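Local coordinates for flavoprotein (Thermotoga maritima, PDB 5V8S) that probably transfers electrons as a flavo-di-iron oxidoreductase, pairing an FMN-binding flavodoxin-like domain with a metallo-beta-lactamase-like domain that carries a di-iron centre, at residues E45-I50 and H205-Y209; A42-I46 and A309-L314; S289-K293 and E399-L405; P263-T269 and D316-A322. The protein carries 1 engineered substitution. One frame throughout, in Å; residues are numbered along the deposited sequence. Where two conformers were deposited one is given.

Contact 1: residues E45-I50 and H205-Y209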
loop_
_atom_site.group_PDB
_atom_site.type_symbol
_atom_site.label_atom_id
_atom_site.label_comp_id
_atom_site.label_asym_id
_atom_site.label_seq_id
_atom_site.Cartn_x
_atom_site.Cartn_y
_atom_site.Cartn_z
ATOM N N GLU A 45 -8.756 -4.699 -2.402
ATOM C CA GLU A 45 -9.091 -4.480 -3.807
ATOM C C GLU A 45 -10.074 -5.538 -4.304
ATOM O O GLU A 45 -9.740 -6.725 -4.361
ATOM C CB GLU A 45 -7.810 -4.558 -4.625
ATOM C CG GLU A 45 -6.687 -3.630 -4.147
ATOM C CD GLU A 45 -5.673 -4.285 -3.161
ATOM O OE1 GLU A 45 -6.039 -5.215 -2.388
ATOM O OE2 GLU A 45 -4.501 -3.844 -3.160
ATOM N N ILE A 46 -11.271 -5.099 -4.694
ATOM C CA ILE A 46 -12.316 -6.001 -5.193
ATOM C C ILE A 46 -12.905 -5.451 -6.487
ATOM O O ILE A 46 -14.063 -5.019 -6.519
ATOM C CB ILE A 46 -13.404 -6.289 -4.128
ATOM C CG1 ILE A 46 -14.005 -5.001 -3.531
ATOM C CG2 ILE A 46 -12.825 -7.149 -3.035
ATOM C CD1 ILE A 46 -15.370 -5.282 -2.807
ATOM N N PRO A 47 -12.158 -5.473 -7.589
ATOM C CA PRO A 47 -12.756 -5.099 -8.881
ATOM C C PRO A 47 -13.971 -5.939 -9.252
ATOM O O PRO A 47 -14.790 -5.492 -10.072
ATOM C CB PRO A 47 -11.606 -5.305 -9.882
ATOM C CG PRO A 47 -10.653 -6.208 -9.184
ATOM C CD PRO A 47 -10.764 -5.917 -7.721
ATOM N N GLU A 48 -14.109 -7.140 -8.680
ATOM C CA GLU A 48 -15.243 -8.001 -8.984
ATOM C C GLU A 48 -16.506 -7.619 -8.225
ATOM O O GLU A 48 -17.570 -8.192 -8.508
ATOM C CB GLU A 48 -14.904 -9.447 -8.640
ATOM C CG GLU A 48 -14.693 -9.731 -7.159
ATOM C CD GLU A 48 -13.239 -9.623 -6.693
ATOM O OE1 GLU A 48 -12.548 -8.626 -7.029
ATOM O OE2 GLU A 48 -12.788 -10.564 -5.994
ATOM N N GLY A 49 -16.420 -6.714 -7.245
ATOM C CA GLY A 49 -17.591 -6.291 -6.503
ATOM C C GLY A 49 -18.000 -7.258 -5.408
ATOM O O GLY A 49 -17.387 -8.302 -5.155
ATOM N N ILE A 50 -19.098 -6.889 -4.755
ATOM C CA ILE A 50 -19.676 -7.662 -3.666
ATOM C C ILE A 50 -21.162 -7.355 -3.633
ATOM O O ILE A 50 -21.587 -6.241 -3.953
ATOM C CB ILE A 50 -18.989 -7.329 -2.323
ATOM C CG1 ILE A 50 -19.391 -8.338 -1.240
ATOM C CG2 ILE A 50 -19.277 -5.874 -1.908
ATOM C CD1 ILE A 50 -18.742 -8.084 0.130
ATOM N N HIS A 205 -13.123 -16.516 -5.004
ATOM C CA HIS A 205 -13.561 -15.247 -4.433
ATOM C C HIS A 205 -14.101 -15.406 -3.014
ATOM O O HIS A 205 -14.088 -14.431 -2.249
ATOM C CB HIS A 205 -14.585 -14.575 -5.342
ATOM C CG HIS A 205 -14.053 -14.268 -6.709
ATOM N ND1 HIS A 205 -13.370 -13.105 -6.996
ATOM C CD2 HIS A 205 -14.079 -14.987 -7.857
ATOM C CE1 HIS A 205 -12.994 -13.126 -8.266
ATOM N NE2 HIS A 205 -13.412 -14.257 -8.809
ATOM N N VAL A 206 -14.571 -16.605 -2.656
ATOM C CA VAL A 206 -14.880 -16.902 -1.260
ATOM C C VAL A 206 -13.597 -16.946 -0.447
ATOM O O VAL A 206 -13.513 -16.355 0.630
ATOM C CB VAL A 206 -15.662 -18.223 -1.151
ATOM C CG1 VAL A 206 -15.867 -18.599 0.317
ATOM C CG2 VAL A 206 -16.983 -18.089 -1.871
ATOM N N THR A 207 -12.558 -17.602 -0.973
ATOM C CA THR A 207 -11.290 -17.636 -0.254
ATOM C C THR A 207 -10.766 -16.225 -0.022
ATOM O O THR A 207 -10.292 -15.900 1.073
ATOM C CB THR A 207 -10.268 -18.443 -1.045
ATOM O OG1 THR A 207 -10.781 -19.770 -1.202
ATOM C CG2 THR A 207 -8.947 -18.499 -0.289
ATOM N N LYS A 208 -10.833 -15.380 -1.051
ATOM C CA LYS A 208 -10.375 -14.000 -0.920
ATOM C C LYS A 208 -11.124 -13.268 0.188
ATOM O O LYS A 208 -10.517 -12.534 0.976
ATOM C CB LYS A 208 -10.565 -13.296 -2.260
ATOM C CG LYS A 208 -9.953 -11.913 -2.365
ATOM C CD LYS A 208 -10.242 -11.371 -3.771
ATOM C CE LYS A 208 -9.798 -9.957 -3.998
ATOM N NZ LYS A 208 -10.107 -9.531 -5.402
ATOM N N TYR A 209 -12.450 -13.449 0.251
ATOM C CA TYR A 209 -13.277 -12.869 1.308
ATOM C C TYR A 209 -12.880 -13.407 2.681
ATOM O O TYR A 209 -12.706 -12.643 3.638
ATOM C CB TYR A 209 -14.754 -13.176 1.008
ATOM C CG TYR A 209 -15.683 -12.667 2.073
ATOM C CD1 TYR A 209 -16.136 -11.359 2.043
ATOM C CD2 TYR A 209 -16.112 -13.493 3.120
ATOM C CE1 TYR A 209 -16.989 -10.877 3.024
ATOM C CE2 TYR A 209 -16.945 -13.015 4.093
ATOM C CZ TYR A 209 -17.372 -11.701 4.041
ATOM O OH TYR A 209 -18.206 -11.225 5.028
#

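Contact 2: residues A42-I46 and A309-L314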
loop_
_atom_site.group_PDB
_atom_site.type_symbol
_atom_site.label_atom_id
_atom_site.label_comp_id
_atom_site.label_asym_id
_atom_site.label_seq_id
_atom_site.Cartn_x
_atom_site.Cartn_y
_atom_site.Cartn_z
ATOM N N ALA A 42 -12.385 -0.205 2.880
ATOM C CA ALA A 42 -11.442 0.821 2.433
ATOM C C ALA A 42 -10.019 0.290 2.324
ATOM O O ALA A 42 -9.062 1.051 2.436
ATOM C CB ALA A 42 -11.501 2.089 3.293
ATOM N N VAL A 43 -9.845 -1.010 2.091
ATOM C CA VAL A 43 -8.501 -1.538 1.869
ATOM C C VAL A 43 -8.388 -2.658 0.835
ATOM O O VAL A 43 -7.412 -2.674 0.077
ATOM C CB VAL A 43 -7.790 -1.896 3.190
ATOM C CG1 VAL A 43 -8.609 -2.779 4.013
ATOM C CG2 VAL A 43 -6.407 -2.538 2.945
ATOM N N TRP A 44 -9.333 -3.602 0.789
ATOM C CA TRP A 44 -9.156 -4.813 -0.019
ATOM C C TRP A 44 -9.660 -4.588 -1.440
ATOM O O TRP A 44 -10.838 -4.318 -1.663
ATOM C CB TRP A 44 -9.834 -6.023 0.625
ATOM C CG TRP A 44 -9.504 -6.147 2.058
ATOM C CD1 TRP A 44 -10.387 -6.090 3.092
ATOM C CD2 TRP A 44 -8.212 -6.331 2.645
ATOM N NE1 TRP A 44 -9.724 -6.205 4.285
ATOM C CE2 TRP A 44 -8.386 -6.345 4.041
ATOM C CE3 TRP A 44 -6.918 -6.447 2.127
ATOM C CZ2 TRP A 44 -7.316 -6.479 4.932
ATOM C CZ3 TRP A 44 -5.845 -6.586 3.019
ATOM C CH2 TRP A 44 -6.061 -6.596 4.406
ATOM N N GLU A 45 -8.756 -4.699 -2.402
ATOM C CA GLU A 45 -9.091 -4.480 -3.807
ATOM C C GLU A 45 -10.074 -5.538 -4.304
ATOM O O GLU A 45 -9.740 -6.725 -4.361
ATOM C CB GLU A 45 -7.810 -4.558 -4.625
ATOM C CG GLU A 45 -6.687 -3.630 -4.147
ATOM C CD GLU A 45 -5.673 -4.285 -3.161
ATOM O OE1 GLU A 45 -6.039 -5.215 -2.388
ATOM O OE2 GLU A 45 -4.501 -3.844 -3.160
ATOM N N ILE A 46 -11.271 -5.099 -4.694
ATOM C CA ILE A 46 -12.316 -6.001 -5.193
ATOM C C ILE A 46 -12.905 -5.451 -6.487
ATOM O O ILE A 46 -14.063 -5.019 -6.519
ATOM C CB ILE A 46 -13.404 -6.289 -4.128
ATOM C CG1 ILE A 46 -14.005 -5.001 -3.531
ATOM C CG2 ILE A 46 -12.825 -7.149 -3.035
ATOM C CD1 ILE A 46 -15.370 -5.282 -2.807
ATOM N N ALA A 309 -2.273 -6.444 -6.257
ATOM C CA ALA A 309 -3.257 -6.188 -5.217
ATOM C C ALA A 309 -2.977 -7.067 -4.009
ATOM O O ALA A 309 -2.829 -8.280 -4.136
ATOM C CB ALA A 309 -4.661 -6.483 -5.741
ATOM N N ILE A 310 -2.965 -6.460 -2.829
ATOM C CA ILE A 310 -2.668 -7.225 -1.626
ATOM C C ILE A 310 -3.767 -8.256 -1.353
ATOM O O ILE A 310 -3.491 -9.333 -0.806
ATOM C CB ILE A 310 -2.427 -6.269 -0.443
ATOM C CG1 ILE A 310 -1.523 -5.096 -0.868
ATOM C CG2 ILE A 310 -1.822 -7.026 0.740
ATOM C CD1 ILE A 310 -0.139 -5.461 -1.402
ATOM N N SER A 311 -5.013 -7.972 -1.755
ATOM C CA SER A 311 -6.097 -8.941 -1.586
ATOM C C SER A 311 -5.874 -10.198 -2.415
ATOM O O SER A 311 -6.304 -11.283 -2.014
ATOM C CB SER A 311 -7.427 -8.286 -1.952
ATOM O OG SER A 311 -7.471 -7.947 -3.328
ATOM N N GLU A 312 -5.225 -10.072 -3.572
ATOM C CA GLU A 312 -4.948 -11.235 -4.406
ATOM C C GLU A 312 -3.798 -12.064 -3.847
ATOM O O GLU A 312 -3.841 -13.297 -3.892
ATOM C CB GLU A 312 -4.632 -10.778 -5.822
ATOM C CG GLU A 312 -5.809 -10.195 -6.556
ATOM C CD GLU A 312 -6.866 -11.245 -6.869
ATOM O OE1 GLU A 312 -6.486 -12.343 -7.323
ATOM O OE2 GLU A 312 -8.057 -10.970 -6.676
ATOM N N ILE A 313 -2.760 -11.417 -3.325
ATOM C CA ILE A 313 -1.721 -12.159 -2.616
ATOM C C ILE A 313 -2.337 -12.984 -1.498
ATOM O O ILE A 313 -2.080 -14.185 -1.368
ATOM C CB ILE A 313 -0.649 -11.198 -2.076
ATOM C CG1 ILE A 313 0.066 -10.498 -3.235
ATOM C CG2 ILE A 313 0.364 -11.958 -1.217
ATOM C CD1 ILE A 313 0.981 -9.353 -2.818
ATOM N N LEU A 314 -3.162 -12.347 -0.671
ATOM C CA LEU A 314 -3.706 -13.008 0.507
ATOM C C LEU A 314 -4.575 -14.195 0.118
ATOM O O LEU A 314 -4.520 -15.248 0.761
ATOM C CB LEU A 314 -4.479 -11.989 1.334
ATOM C CG LEU A 314 -3.630 -10.993 2.118
ATOM C CD1 LEU A 314 -4.518 -9.960 2.721
ATOM C CD2 LEU A 314 -2.838 -11.664 3.199
#

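Contact 3: residues S289-K293 and E399-L405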
loop_
_atom_site.group_PDB
_atom_site.type_symbol
_atom_site.label_atom_id
_atom_site.label_comp_id
_atom_site.label_asym_id
_atom_site.label_seq_id
_atom_site.Cartn_x
_atom_site.Cartn_y
_atom_site.Cartn_z
ATOM N N SER A 289 13.556 -23.069 -11.346
ATOM C CA SER A 289 13.915 -24.259 -10.584
ATOM C C SER A 289 12.678 -24.917 -9.977
ATOM O O SER A 289 12.545 -26.147 -9.994
ATOM C CB SER A 289 14.904 -23.881 -9.491
ATOM O OG SER A 289 15.329 -25.011 -8.767
ATOM N N LEU A 290 11.768 -24.117 -9.416
ATOM C CA LEU A 290 10.515 -24.664 -8.903
ATOM C C LEU A 290 9.785 -25.446 -9.983
ATOM O O LEU A 290 9.296 -26.555 -9.738
ATOM C CB LEU A 290 9.611 -23.543 -8.394
ATOM C CG LEU A 290 9.994 -22.918 -7.066
ATOM C CD1 LEU A 290 9.247 -21.592 -6.926
ATOM C CD2 LEU A 290 9.703 -23.827 -5.893
ATOM N N LYS A 291 9.665 -24.866 -11.177
ATOM C CA LYS A 291 8.977 -25.555 -12.264
ATOM C C LYS A 291 9.689 -26.851 -12.648
ATOM O O LYS A 291 9.042 -27.875 -12.892
ATOM C CB LYS A 291 8.876 -24.643 -13.480
ATOM C CG LYS A 291 7.925 -23.459 -13.340
ATOM C CD LYS A 291 8.111 -22.537 -14.539
ATOM C CE LYS A 291 6.961 -21.581 -14.726
ATOM N NZ LYS A 291 7.321 -20.523 -15.716
ATOM N N GLU A 292 11.016 -26.829 -12.705
ATOM C CA GLU A 292 11.757 -28.029 -13.075
ATOM C C GLU A 292 11.535 -29.138 -12.061
ATOM O O GLU A 292 11.576 -30.323 -12.414
ATOM C CB GLU A 292 13.242 -27.680 -13.193
ATOM C CG GLU A 292 14.132 -28.832 -13.616
ATOM C CD GLU A 292 15.585 -28.411 -13.765
ATOM O OE1 GLU A 292 15.936 -27.302 -13.296
ATOM O OE2 GLU A 292 16.368 -29.183 -14.359
ATOM N N LYS A 293 11.276 -28.782 -10.807
ATOM C CA LYS A 293 11.018 -29.764 -9.767
ATOM C C LYS A 293 9.537 -30.104 -9.592
ATOM O O LYS A 293 9.193 -30.805 -8.635
ATOM C CB LYS A 293 11.644 -29.310 -8.447
ATOM C CG LYS A 293 13.168 -29.376 -8.478
ATOM C CD LYS A 293 13.789 -28.703 -7.281
ATOM C CE LYS A 293 15.294 -28.522 -7.451
ATOM N NZ LYS A 293 16.022 -29.810 -7.500
ATOM N N GLU A 399 19.446 -23.394 -6.418
ATOM C CA GLU A 399 19.019 -24.781 -6.553
ATOM C C GLU A 399 19.004 -25.488 -5.204
ATOM O O GLU A 399 18.107 -26.298 -4.935
ATOM C CB GLU A 399 19.941 -25.494 -7.547
ATOM C CG GLU A 399 19.411 -25.468 -8.978
ATOM C CD GLU A 399 18.200 -26.385 -9.167
ATOM O OE1 GLU A 399 17.279 -26.032 -9.936
ATOM O OE2 GLU A 399 18.175 -27.471 -8.543
ATOM N N GLU A 400 19.993 -25.208 -4.347
ATOM C CA GLU A 400 20.023 -25.818 -3.020
ATOM C C GLU A 400 18.781 -25.449 -2.227
ATOM O O GLU A 400 18.203 -26.295 -1.533
ATOM C CB GLU A 400 21.266 -25.380 -2.239
ATOM C CG GLU A 400 22.536 -26.087 -2.625
ATOM C CD GLU A 400 23.757 -25.558 -1.882
ATOM O OE1 GLU A 400 23.639 -24.528 -1.177
ATOM O OE2 GLU A 400 24.834 -26.180 -2.024
ATOM N N ALA A 401 18.362 -24.186 -2.307
ATOM C CA ALA A 401 17.206 -23.752 -1.533
ATOM C C ALA A 401 15.945 -24.431 -2.034
ATOM O O ALA A 401 15.127 -24.898 -1.241
ATOM C CB ALA A 401 17.054 -22.235 -1.612
ATOM N N ILE A 402 15.758 -24.471 -3.352
ATOM C CA ILE A 402 14.574 -25.125 -3.895
ATOM C C ILE A 402 14.589 -26.618 -3.570
ATOM O O ILE A 402 13.547 -27.207 -3.253
ATOM C CB ILE A 402 14.436 -24.851 -5.405
ATOM C CG1 ILE A 402 14.475 -23.346 -5.708
ATOM C CG2 ILE A 402 13.147 -25.473 -5.929
ATOM C CD1 ILE A 402 13.541 -22.499 -4.891
ATOM N N SER A 403 15.763 -27.258 -3.638
ATOM C CA SER A 403 15.855 -28.668 -3.257
ATOM C C SER A 403 15.507 -28.881 -1.789
ATOM O O SER A 403 14.872 -29.880 -1.431
ATOM C CB SER A 403 17.257 -29.199 -3.528
ATOM O OG SER A 403 17.526 -29.241 -4.915
ATOM N N LEU A 404 15.927 -27.962 -0.920
ATOM C CA LEU A 404 15.575 -28.056 0.493
ATOM C C LEU A 404 14.067 -27.998 0.677
ATOM O O LEU A 404 13.490 -28.777 1.453
ATOM C CB LEU A 404 16.255 -26.918 1.253
ATOM C CG LEU A 404 16.163 -26.917 2.776
ATOM C CD1 LEU A 404 16.902 -28.113 3.337
ATOM C CD2 LEU A 404 16.723 -25.610 3.330
ATOM N N LEU A 405 13.408 -27.095 -0.053
ATOM C CA LEU A 405 11.953 -26.990 0.006
ATOM C C LEU A 405 11.284 -28.272 -0.486
ATOM O O LEU A 405 10.323 -28.756 0.124
ATOM C CB LEU A 405 11.508 -25.792 -0.833
ATOM C CG LEU A 405 10.003 -25.560 -0.833
ATOM C CD1 LEU A 405 9.511 -25.290 0.584
ATOM C CD2 LEU A 405 9.633 -24.419 -1.747
#

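Contact 4: residues P263-T269 and D316-A322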
loop_
_atom_site.group_PDB
_atom_site.type_symbol
_atom_site.label_atom_id
_atom_site.label_comp_id
_atom_site.label_asym_id
_atom_site.label_seq_id
_atom_site.Cartn_x
_atom_site.Cartn_y
_atom_site.Cartn_z
ATOM N N PRO A 263 -3.324 -27.530 1.738
ATOM C CA PRO A 263 -2.616 -27.116 0.524
ATOM C C PRO A 263 -3.011 -27.892 -0.723
ATOM O O PRO A 263 -3.421 -29.055 -0.679
ATOM C CB PRO A 263 -1.147 -27.384 0.883
ATOM C CG PRO A 263 -1.188 -28.478 1.849
ATOM C CD PRO A 263 -2.464 -28.337 2.620
ATOM N N LYS A 264 -2.896 -27.196 -1.854
ATOM C CA LYS A 264 -3.000 -27.816 -3.167
ATOM C C LYS A 264 -1.609 -28.277 -3.582
ATOM O O LYS A 264 -0.679 -27.473 -3.639
ATOM C CB LYS A 264 -3.560 -26.809 -4.170
ATOM C CG LYS A 264 -3.454 -27.259 -5.613
ATOM C CD LYS A 264 -4.253 -26.373 -6.546
ATOM C CE LYS A 264 -3.685 -24.979 -6.616
ATOM N NZ LYS A 264 -4.291 -24.191 -7.730
ATOM N N LYS A 265 -1.462 -29.567 -3.852
ATOM C CA LYS A 265 -0.141 -30.109 -4.130
ATOM C C LYS A 265 0.488 -29.388 -5.306
ATOM O O LYS A 265 -0.154 -29.180 -6.341
ATOM C CB LYS A 265 -0.231 -31.603 -4.423
ATOM C CG LYS A 265 0.355 -32.430 -3.324
ATOM C CD LYS A 265 1.857 -32.308 -3.292
ATOM C CE LYS A 265 2.449 -32.877 -2.012
ATOM N NZ LYS A 265 3.880 -32.511 -1.856
ATOM N N GLY A 266 1.752 -29.001 -5.137
ATOM C CA GLY A 266 2.500 -28.322 -6.166
ATOM C C GLY A 266 2.418 -26.813 -6.122
ATOM O O GLY A 266 3.241 -26.146 -6.767
ATOM N N LYS A 267 1.465 -26.250 -5.383
ATOM C CA LYS A 267 1.279 -24.799 -5.381
ATOM C C LYS A 267 2.286 -24.122 -4.452
ATOM O O LYS A 267 2.346 -24.420 -3.255
ATOM C CB LYS A 267 -0.144 -24.433 -4.956
ATOM C CG LYS A 267 -0.359 -22.924 -4.962
ATOM C CD LYS A 267 -1.832 -22.552 -4.864
ATOM C CE LYS A 267 -2.037 -21.055 -4.809
ATOM N NZ LYS A 267 -3.476 -20.677 -4.708
ATOM N N VAL A 268 3.046 -23.180 -5.001
ATOM C CA VAL A 268 3.951 -22.330 -4.236
ATOM C C VAL A 268 3.658 -20.894 -4.642
ATOM O O VAL A 268 3.512 -20.604 -5.833
ATOM C CB VAL A 268 5.424 -22.704 -4.520
ATOM C CG1 VAL A 268 6.377 -21.733 -3.845
ATOM C CG2 VAL A 268 5.699 -24.138 -4.049
ATOM N N THR A 269 3.563 -19.996 -3.669
ATOM C CA THR A 269 3.356 -18.580 -3.968
ATOM C C THR A 269 4.659 -17.824 -3.725
ATOM O O THR A 269 5.271 -17.949 -2.660
ATOM C CB THR A 269 2.166 -17.985 -3.189
ATOM O OG1 THR A 269 0.966 -18.669 -3.572
ATOM C CG2 THR A 269 1.961 -16.533 -3.519
ATOM N N ASP A 316 -4.196 -16.274 -2.178
ATOM C CA ASP A 316 -3.433 -17.432 -2.627
ATOM C C ASP A 316 -2.657 -18.123 -1.516
ATOM O O ASP A 316 -2.133 -19.216 -1.750
ATOM C CB ASP A 316 -2.511 -17.023 -3.792
ATOM C CG ASP A 316 -3.231 -17.099 -5.139
ATOM O OD1 ASP A 316 -3.950 -18.098 -5.361
ATOM O OD2 ASP A 316 -3.146 -16.167 -5.944
ATOM N N ILE A 317 -2.599 -17.550 -0.318
ATOM C CA ILE A 317 -1.807 -18.126 0.769
ATOM C C ILE A 317 -2.387 -19.438 1.305
ATOM O O ILE A 317 -1.643 -20.422 1.456
ATOM C CB ILE A 317 -1.609 -17.117 1.917
ATOM C CG1 ILE A 317 -1.072 -15.771 1.410
ATOM C CG2 ILE A 317 -0.722 -17.719 3.015
ATOM C CD1 ILE A 317 0.266 -15.856 0.813
ATOM N N PRO A 318 -3.687 -19.521 1.633
ATOM C CA PRO A 318 -4.169 -20.708 2.372
ATOM C C PRO A 318 -3.866 -22.047 1.725
ATOM O O PRO A 318 -3.508 -22.994 2.436
ATOM C CB PRO A 318 -5.679 -20.468 2.506
ATOM C CG PRO A 318 -5.818 -18.974 2.469
ATOM C CD PRO A 318 -4.769 -18.539 1.452
ATOM N N ASP A 319 -4.023 -22.175 0.411
ATOM C CA ASP A 319 -3.789 -23.460 -0.234
ATOM C C ASP A 319 -2.418 -23.560 -0.878
ATOM O O ASP A 319 -2.178 -24.476 -1.653
ATOM C CB ASP A 319 -4.915 -23.839 -1.201
ATOM C CG ASP A 319 -5.029 -22.934 -2.387
ATOM O OD1 ASP A 319 -4.423 -21.844 -2.391
ATOM O OD2 ASP A 319 -5.734 -23.321 -3.344
ATOM N N SER A 320 -1.505 -22.652 -0.568
ATOM C CA SER A 320 -0.117 -22.846 -0.974
ATOM C C SER A 320 0.575 -23.871 -0.080
ATOM O O SER A 320 0.370 -23.892 1.137
ATOM C CB SER A 320 0.650 -21.526 -0.859
ATOM O OG SER A 320 0.209 -20.597 -1.824
ATOM N N GLU A 321 1.420 -24.721 -0.685
ATOM C CA GLU A 321 2.248 -25.596 0.135
ATOM C C GLU A 321 3.331 -24.810 0.855
ATOM O O GLU A 321 3.746 -25.185 1.963
ATOM C CB GLU A 321 2.947 -26.652 -0.721
ATOM C CG GLU A 321 2.074 -27.688 -1.344
ATOM C CD GLU A 321 2.894 -28.908 -1.722
ATOM O OE1 GLU A 321 3.299 -29.637 -0.798
ATOM O OE2 GLU A 321 3.170 -29.117 -2.920
ATOM N N ALA A 322 3.804 -23.728 0.239
ATOM C CA ALA A 322 4.937 -22.972 0.750
ATOM C C ALA A 322 4.895 -21.583 0.147
ATOM O O ALA A 322 4.254 -21.352 -0.884
ATOM C CB ALA A 322 6.274 -23.639 0.390
HETATM O O HOH W 1 -5.979 -22.278 -5.699
#

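Contact 1: residues E45-I50 and H205-Y209
Lys208 is fully extended, all four of its chi angles trans, and so carries its ammonium across from the helix to the loop. There NZ gives a hydrogen bond to Glu45 O (3.0 Å) and a salt bridge to Glu48 OE2 (2.9 Å), with a weaker bond to Glu48 OE1 (3.1 Å); its strongest partner, however, is Glu312 of helix 310-316. The carboxylate of Glu48 reaches this spot because chi1 is p and chi2 lies near -92°, which bends the chain back over the loop. OE2 is shared: besides Lys208 it accepts a hydrogen bond from ND1 of His205 (2.8 Å), whose m rotamer brings the edge of the imidazole to the acid. His205 and Lys208 lie three residues apart, so both project from one side of helix 196-214. The loop itself makes a type I beta turn from Ile46 to Gly49, closed by Gly49 N to Ile46 O at 3.0 Å, and then enters strand 50-59 of the metallo-beta-lactamase-like domain. Gly49 ends the turn with phi at 81°, a value glycine adopts easily. Beyond it, Ile50 is trans at both chi angles and extends CD1 to 4.4 Å from CE1 of Tyr209. That tyrosine, trans about chi1, packs edge-to-face with Tyr185, and its side chain lies about 4 Å from the bound mu-oxo-diiron at the nearest atoms.

Contact 2: residues A42-I46 and A309-L314
Both carboxylate oxygens of Glu45 are spent on the start of helix 310-316. OE1 accepts the backbone NH of Ser311, with Ser311 N at 3.0 Å, while OE2 accepts that of Ile310, with Ile310 N at 3.1 Å. Amides in the first turn of a helix have no carbonyl partner within it, and Ala309, at the N-cap position, has only a methyl group to offer; a glutamate more than 260 residues away supplies the acceptors instead. The methyl fits closely under the acid, Ala309 CB lying 3.5 Å from Glu45 CD. The backbone of Glu45 is used as well: its O takes a hydrogen bond from Ser311 OG (2.8 Å) and a second from Lys208 of helix 196-214. Small and hydroxylated, Ser311 permits the close approach of the chains, with its CA 5.4 Å from that of Trp44. Trp44, which with Val43 forms a classic beta bulge opposite Phe40, gives its NE1 hydrogen to Glu41 and turns its hydrocarbon to the helix, where CZ3 meets Leu314 CD1 at 3.6 Å. The indole also packs on Tyr330 of the second subunit, so this side adjoins the dimer partner. Since a negatively charged group accepts amides lacking a carbonyl partner within the helix, at the positive end of its dipole, the short 39-40/44-45 hairpin is joined to the flavodoxin-like domain by directional bonds as well as apolar packing.

Contact 3: residues S289-K293 and E399-L405
The end of helix 278-292 runs beside helix 395-409, with CA-CA separations of 6.5 Å for both Ser289-Glu399 and Leu290-Ile402, widening to 8.2 Å for Lys293-Ser403, where the first helix stops and Lys293 leaves helical angles. These are the first and last helices of the flavodoxin-like fold, which pack together on one face of its five-stranded parallel sheet. The inner layer is apolar: Leu290 CD2 touches Ile402 CG2 at 3.8 Å and Leu405 CD2 at 4.2 Å, and Leu290 and Ile402 both rest on Ile324 of the central strand 322-327. Branched aliphatic side chains suit this wedge between helices and sheet. Farther out, Ser289, short enough to sit where the backbones are close, gives Glu399 a very short hydrogen bond from OG to OE1 (2.5 Å). Glu292 brings a like charge near, its OE1 3.8 Å from Glu399 OE1, but Lys293 offsets this with a salt bridge from NZ to Glu399 OE2 (3.3 Å). The long aliphatic part of the lysine crosses Ile402, with CD 3.6 Å from CG2, before NZ donates to Ser403 OG at 3.0 Å, a hydroxyl that itself donates to Glu399 O at 3.0 Å.

Contact 4: residues P263-T269 and D316-A322
Pro263 opens the contact by laying its ring against Glu321, with Pro263 CB 3.9 Å from Glu321 CG. At Lys264 the backbone N donates to Asp319 O (2.8 Å). Lys265 stretches back so that NZ, which also bonds Leu409 O near the C terminus, forms a salt bridge with Glu321 OE1 at 3.1 Å. Gly266 holds the third place of a type II turn from Lys264 to Lys267, where positive phi suits glycine, and its N donates to Glu321 OE2 at 2.6 Å. At Lys267 the O accepts Glu321 N (2.7 Å), and the extended side chain forms salt bridges from NZ to Asp316 OD1 (2.7 Å) and Asp319 OD1 (2.8 Å), with a water linking NZ to Asp319 OD2; the other oxygen of Asp316 is hydrogen-bonded to Tyr300. Val268 packs on Ile324, and Thr269 N donates to Ala322 O at 3.2 Å. Strands 267-273 and 322-327 are neighbours in the parallel sheet of the flavodoxin-like domain. Thr269 OG1 donates to Ser320 OG (2.7 Å), which passes its own hydrogen to Asp316 O. Lysines on the incoming chain thus face the acids Asp316, Asp319 and Glu321, and complementary charge joins backbone bonding in fixing how the two segments meet.

From the N terminus, the chain leaves the 39-40/44-45 hairpin through residues shared by contacts 1 and 2. Contact 1 closes first, at helix 196-214 in the metallo-beta-lactamase-like domain; contact 2 starts from the same stretch and closes later, at helix 310-316 in the flavodoxin-like domain. Contact 4 opens at the first strand of that domain and contact 3 in the helix after it. Contacts 2, 4 and 3 then close in that order, so contact 2 crosses contacts 3 and 4, which also cross each other. Lys208 to Glu312 joins contacts 1 and 2 across the domains, Thr207 on Pro318 links contacts 1 and 4, and Leu405 on Ala322 connects contact 3 to the start of central strand 322-327.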